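Local coordinates for proline dipeptidase (PDB 3PN9), which belongs to a prolidase, an enzyme that probably cleaves dipeptides ending in proline, and comprises its creatinase/prolidase N-terminal domain, at residues A[17-29]-A[96-108]. Numbering follows the deposited sequence.
Sequences EKLDVAVVSDPVT and DFKRVAVEFDNLI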
loop_
_atom_site.group_PDB
_atom_site.type_symbol
_atom_site.label_atom_id
_atom_site.label_comp_id
_atom_site.label_asym_id
_atom_site.label_seq_id
_atom_site.Cartn_x
_atom_site.Cartn_y
_atom_site.Cartn_z
ATOM N N GLU A 17 4.135 -2.284 6.318
ATOM C CA GLU A 17 4.796 -3.050 7.385
ATOM C C GLU A 17 3.970 -3.229 8.681
ATOM O O GLU A 17 4.520 -3.772 9.683
ATOM C CB GLU A 17 6.048 -2.383 7.857
ATOM C CG GLU A 17 7.016 -2.200 6.760
ATOM C CD GLU A 17 7.878 -3.457 6.531
ATOM O OE1 GLU A 17 8.618 -3.936 7.418
ATOM O OE2 GLU A 17 7.819 -3.969 5.420
ATOM N N LYS A 18 2.743 -2.757 8.680
ATOM C CA LYS A 18 1.824 -2.863 9.808
ATOM C C LYS A 18 2.454 -2.168 11.046
ATOM O O LYS A 18 2.447 -2.746 12.144
ATOM C CB LYS A 18 1.478 -4.323 10.134
ATOM C CG LYS A 18 0.635 -4.969 9.029
ATOM C CD LYS A 18 0.775 -6.473 9.260
ATOM C CE LYS A 18 -0.476 -7.146 8.757
ATOM N NZ LYS A 18 -0.414 -7.055 7.261
ATOM N N LEU A 19 3.019 -0.967 10.852
ATOM C CA LEU A 19 3.648 -0.239 11.939
ATOM C C LEU A 19 2.667 0.803 12.415
ATOM O O LEU A 19 2.042 1.451 11.573
ATOM C CB LEU A 19 4.965 0.452 11.382
ATOM C CG LEU A 19 6.139 -0.512 11.126
ATOM C CD1 LEU A 19 7.262 0.103 10.315
ATOM C CD2 LEU A 19 6.748 -0.978 12.516
ATOM N N ASP A 20 2.641 1.098 13.722
ATOM C CA ASP A 20 1.798 2.211 14.230
ATOM C C ASP A 20 2.570 3.565 14.193
ATOM O O ASP A 20 1.932 4.636 14.046
ATOM C CB ASP A 20 1.379 1.863 15.682
ATOM C CG ASP A 20 0.639 0.546 15.710
ATOM O OD1 ASP A 20 -0.411 0.554 15.082
ATOM O OD2 ASP A 20 1.150 -0.496 16.154
ATOM N N VAL A 21 3.923 3.526 14.282
ATOM C CA VAL A 21 4.623 4.756 14.226
ATOM C C VAL A 21 6.095 4.504 13.903
ATOM O O VAL A 21 6.678 3.450 14.168
ATOM C CB VAL A 21 4.473 5.510 15.655
ATOM C CG1 VAL A 21 5.089 4.621 16.722
ATOM C CG2 VAL A 21 5.245 6.856 15.688
ATOM N N ALA A 22 6.683 5.496 13.274
ATOM C CA ALA A 22 8.161 5.466 13.091
ATOM C C ALA A 22 8.750 6.617 13.927
ATOM O O ALA A 22 8.338 7.771 13.781
ATOM C CB ALA A 22 8.528 5.742 11.608
ATOM N N VAL A 23 9.837 6.322 14.610
ATOM C CA VAL A 23 10.427 7.269 15.481
ATOM C C VAL A 23 11.805 7.568 14.887
ATOM O O VAL A 23 12.717 6.734 14.912
ATOM C CB VAL A 23 10.645 6.709 16.962
ATOM C CG1 VAL A 23 11.248 7.859 17.833
ATOM C CG2 VAL A 23 9.278 6.184 17.503
ATOM N N VAL A 24 11.991 8.819 14.501
ATOM C CA VAL A 24 13.236 9.242 13.914
ATOM C C VAL A 24 13.986 10.034 14.967
ATOM O O VAL A 24 13.440 11.051 15.491
ATOM C CB VAL A 24 12.951 10.190 12.696
ATOM C CG1 VAL A 24 14.230 10.513 11.964
ATOM C CG2 VAL A 24 12.001 9.410 11.686
ATOM N N SER A 25 15.189 9.594 15.284
ATOM C CA SER A 25 15.954 10.127 16.414
ATOM C C SER A 25 17.204 10.804 15.884
ATOM O O SER A 25 17.889 11.570 16.576
ATOM C CB SER A 25 16.313 8.977 17.351
ATOM O OG SER A 25 17.102 7.942 16.677
ATOM N N ASP A 26 17.584 10.518 14.637
ATOM C CA ASP A 26 18.933 11.043 14.133
ATOM C C ASP A 26 18.679 12.460 13.559
ATOM O O ASP A 26 17.803 12.616 12.684
ATOM C CB ASP A 26 19.431 10.042 12.982
ATOM C CG ASP A 26 20.846 10.436 12.465
ATOM O OD1 ASP A 26 21.259 11.625 12.632
ATOM O OD2 ASP A 26 21.543 9.524 11.985
ATOM N N PRO A 27 19.319 13.541 14.090
ATOM C CA PRO A 27 19.056 14.881 13.611
ATOM C C PRO A 27 19.287 14.997 12.071
ATOM O O PRO A 27 18.609 15.755 11.374
ATOM C CB PRO A 27 20.183 15.703 14.290
ATOM C CG PRO A 27 20.257 14.944 15.730
ATOM C CD PRO A 27 20.317 13.519 15.195
ATOM N N VAL A 28 20.239 14.224 11.591
ATOM C CA VAL A 28 20.490 14.163 10.115
ATOM C C VAL A 28 19.291 13.600 9.387
ATOM O O VAL A 28 18.854 14.164 8.377
ATOM C CB VAL A 28 21.808 13.424 9.792
ATOM C CG1 VAL A 28 21.937 13.175 8.227
ATOM C CG2 VAL A 28 23.050 14.246 10.272
ATOM N N THR A 29 18.663 12.545 9.895
ATOM C CA THR A 29 17.498 12.019 9.224
ATOM C C THR A 29 16.325 12.963 9.364
ATOM O O THR A 29 15.496 13.154 8.421
ATOM C CB THR A 29 17.092 10.624 9.805
ATOM O OG1 THR A 29 18.239 9.791 9.868
ATOM C CG2 THR A 29 15.970 9.997 8.972
ATOM N N ASP A 96 -3.006 2.236 20.930
ATOM C CA ASP A 96 -2.310 1.046 21.362
ATOM C C ASP A 96 -1.131 0.888 20.373
ATOM O O ASP A 96 -1.348 0.521 19.198
ATOM C CB ASP A 96 -3.281 -0.125 21.197
ATOM C CG ASP A 96 -2.683 -1.407 21.682
ATOM O OD1 ASP A 96 -1.570 -1.321 22.260
ATOM O OD2 ASP A 96 -3.288 -2.497 21.459
ATOM N N PHE A 97 0.090 1.253 20.783
ATOM C CA PHE A 97 1.233 1.131 19.857
ATOM C C PHE A 97 1.759 -0.283 19.917
ATOM O O PHE A 97 2.490 -0.609 20.829
ATOM C CB PHE A 97 2.289 2.198 20.169
ATOM C CG PHE A 97 1.784 3.626 19.947
ATOM C CD1 PHE A 97 1.863 4.199 18.687
ATOM C CD2 PHE A 97 1.295 4.413 21.022
ATOM C CE1 PHE A 97 1.410 5.510 18.431
ATOM C CE2 PHE A 97 0.861 5.709 20.801
ATOM C CZ PHE A 97 0.894 6.294 19.480
ATOM N N LYS A 98 1.405 -1.152 18.979
ATOM C CA LYS A 98 1.957 -2.510 19.036
ATOM C C LYS A 98 3.252 -2.668 18.321
ATOM O O LYS A 98 4.052 -3.578 18.642
ATOM C CB LYS A 98 0.986 -3.438 18.338
ATOM C CG LYS A 98 -0.319 -3.455 19.121
ATOM C CD LYS A 98 -1.237 -4.549 18.489
ATOM C CE LYS A 98 -2.365 -3.880 17.809
ATOM N NZ LYS A 98 -3.558 -4.685 18.281
ATOM N N ARG A 99 3.483 -1.814 17.297
ATOM C CA ARG A 99 4.704 -2.005 16.473
ATOM C C ARG A 99 5.270 -0.661 16.177
ATOM O O ARG A 99 4.554 0.235 15.629
ATOM C CB ARG A 99 4.346 -2.795 15.172
ATOM C CG ARG A 99 3.904 -4.297 15.483
ATOM C CD ARG A 99 3.559 -5.223 14.255
ATOM N NE ARG A 99 4.309 -4.796 13.070
ATOM C CZ ARG A 99 5.624 -4.954 12.895
ATOM N NH1 ARG A 99 6.358 -5.609 13.807
ATOM N NH2 ARG A 99 6.217 -4.495 11.785
ATOM N N VAL A 100 6.534 -0.512 16.472
ATOM C CA VAL A 100 7.174 0.798 16.361
ATOM C C VAL A 100 8.464 0.554 15.554
ATOM O O VAL A 100 9.127 -0.438 15.784
ATOM C CB VAL A 100 7.539 1.258 17.838
ATOM C CG1 VAL A 100 8.460 2.521 17.883
ATOM C CG2 VAL A 100 6.148 1.552 18.617
ATOM N N ALA A 101 8.887 1.496 14.710
ATOM C CA ALA A 101 10.173 1.385 14.058
ATOM C C ALA A 101 11.063 2.480 14.586
ATOM O O ALA A 101 10.631 3.611 14.681
ATOM C CB ALA A 101 10.002 1.583 12.422
ATOM N N VAL A 102 12.332 2.142 14.787
ATOM C CA VAL A 102 13.326 3.112 15.208
ATOM C C VAL A 102 14.638 2.899 14.475
ATOM O O VAL A 102 14.854 1.857 13.846
ATOM C CB VAL A 102 13.639 2.903 16.756
ATOM C CG1 VAL A 102 12.371 3.260 17.629
ATOM C CG2 VAL A 102 14.196 1.456 17.008
ATOM N N GLU A 103 15.516 3.901 14.489
ATOM C CA GLU A 103 16.740 3.749 13.711
ATOM C C GLU A 103 17.797 3.010 14.486
ATOM O O GLU A 103 18.478 3.634 15.340
ATOM C CB GLU A 103 17.349 5.096 13.314
ATOM C CG GLU A 103 16.277 5.971 12.499
ATOM C CD GLU A 103 16.774 7.394 12.263
ATOM O OE1 GLU A 103 16.576 8.326 13.094
ATOM O OE2 GLU A 103 17.465 7.631 11.232
ATOM N N PHE A 104 18.026 1.738 14.129
ATOM C CA PHE A 104 18.991 0.914 14.910
ATOM C C PHE A 104 20.384 1.487 14.805
ATOM O O PHE A 104 21.187 1.355 15.758
ATOM C CB PHE A 104 19.041 -0.542 14.413
ATOM C CG PHE A 104 17.922 -1.430 14.905
ATOM C CD1 PHE A 104 16.706 -0.890 15.347
ATOM C CD2 PHE A 104 18.058 -2.820 14.783
ATOM C CE1 PHE A 104 15.627 -1.704 15.699
ATOM C CE2 PHE A 104 17.003 -3.643 15.182
ATOM C CZ PHE A 104 15.785 -3.093 15.691
ATOM N N ASP A 105 20.732 2.162 13.702
ATOM C CA ASP A 105 22.102 2.690 13.594
ATOM C C ASP A 105 22.311 4.011 14.323
ATOM O O ASP A 105 23.417 4.485 14.358
ATOM C CB ASP A 105 22.509 2.964 12.110
ATOM C CG ASP A 105 22.810 1.657 11.361
ATOM O OD1 ASP A 105 22.791 0.555 11.987
ATOM O OD2 ASP A 105 23.137 1.791 10.169
ATOM N N ASN A 106 21.260 4.611 14.847
ATOM C CA ASN A 106 21.443 5.867 15.575
ATOM C C ASN A 106 20.983 5.786 17.062
ATOM O O ASN A 106 21.579 6.510 17.871
ATOM C CB ASN A 106 20.588 6.988 14.927
ATOM C CG ASN A 106 20.595 8.262 15.779
ATOM O OD1 ASN A 106 19.664 8.492 16.548
ATOM N ND2 ASN A 106 21.646 9.054 15.662
ATOM N N LEU A 107 19.918 5.026 17.404
ATOM C CA LEU A 107 19.222 5.214 18.683
ATOM C C LEU A 107 20.172 4.617 19.801
ATOM O O LEU A 107 20.445 3.430 19.797
ATOM C CB LEU A 107 17.895 4.462 18.666
ATOM C CG LEU A 107 16.967 4.672 19.911
ATOM C CD1 LEU A 107 16.546 6.216 19.782
ATOM C CD2 LEU A 107 15.804 3.683 19.829
ATOM N N ILE A 108 20.624 5.414 20.758
ATOM C CA ILE A 108 21.373 4.911 21.877
ATOM C C ILE A 108 20.506 4.243 22.954
ATOM O O ILE A 108 19.250 4.426 23.035
ATOM C CB ILE A 108 22.239 5.962 22.551
ATOM C CG1 ILE A 108 21.349 7.175 22.981
ATOM C CG2 ILE A 108 23.270 6.404 21.546
ATOM C CD1 ILE A 108 22.128 8.334 23.764
HETATM O O HOH W 1 14.978 6.066 16.104
HETATM O O HOH W 2 23.728 8.415 13.801
#
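The Glu103 carboxylate ties Ser25 and Asp26, at a strand end, to Thr29 in the helix that follows. OE1 accepts from Ser25 N (2.9 Å), nearly along the C-O axis, and from Asp26 N on the syn side, while OE2 takes the hydroxyl of Thr29 OG1 (2.7 Å) on its syn lone pair. An extended chain beyond CG (chi2 172°) carries the group across to 25-29. Alongside, Ser25 OG donates to Asn106 OD1 (2.6 Å), whose amide stacks on the Asp26 carboxylate, planes 19° apart; Asp26 also caps helix 27-34 through Val28 N. A water bridges Val23 O, Ser25 OG and Glu103 N.

At the other end, Asp20 OD2 receives Arg99 N on its anti lone pair and Lys98 N from above the carboxylate plane; Asp20 N returns a bond to Arg99 O (2.8 Å). The Arg99 guanidinium clasps the Schellman turn ending helix 6-17: NH2 meets Glu17 O (2.8 Å) in plane, NE meets Lys18 O (2.9 Å) from above that carbonyl plane, and salt bridges join NH1 to Glu123 and NH2 to Asp125. Between, Ala101 bonds Val21 O and Val23 N in a parallel ladder. Val23 and Val102 pack on Leu115 of helix 109-118, Leu19 and Ala22 on helix 6-17; strands 46-50 and 123-126 flank the pair.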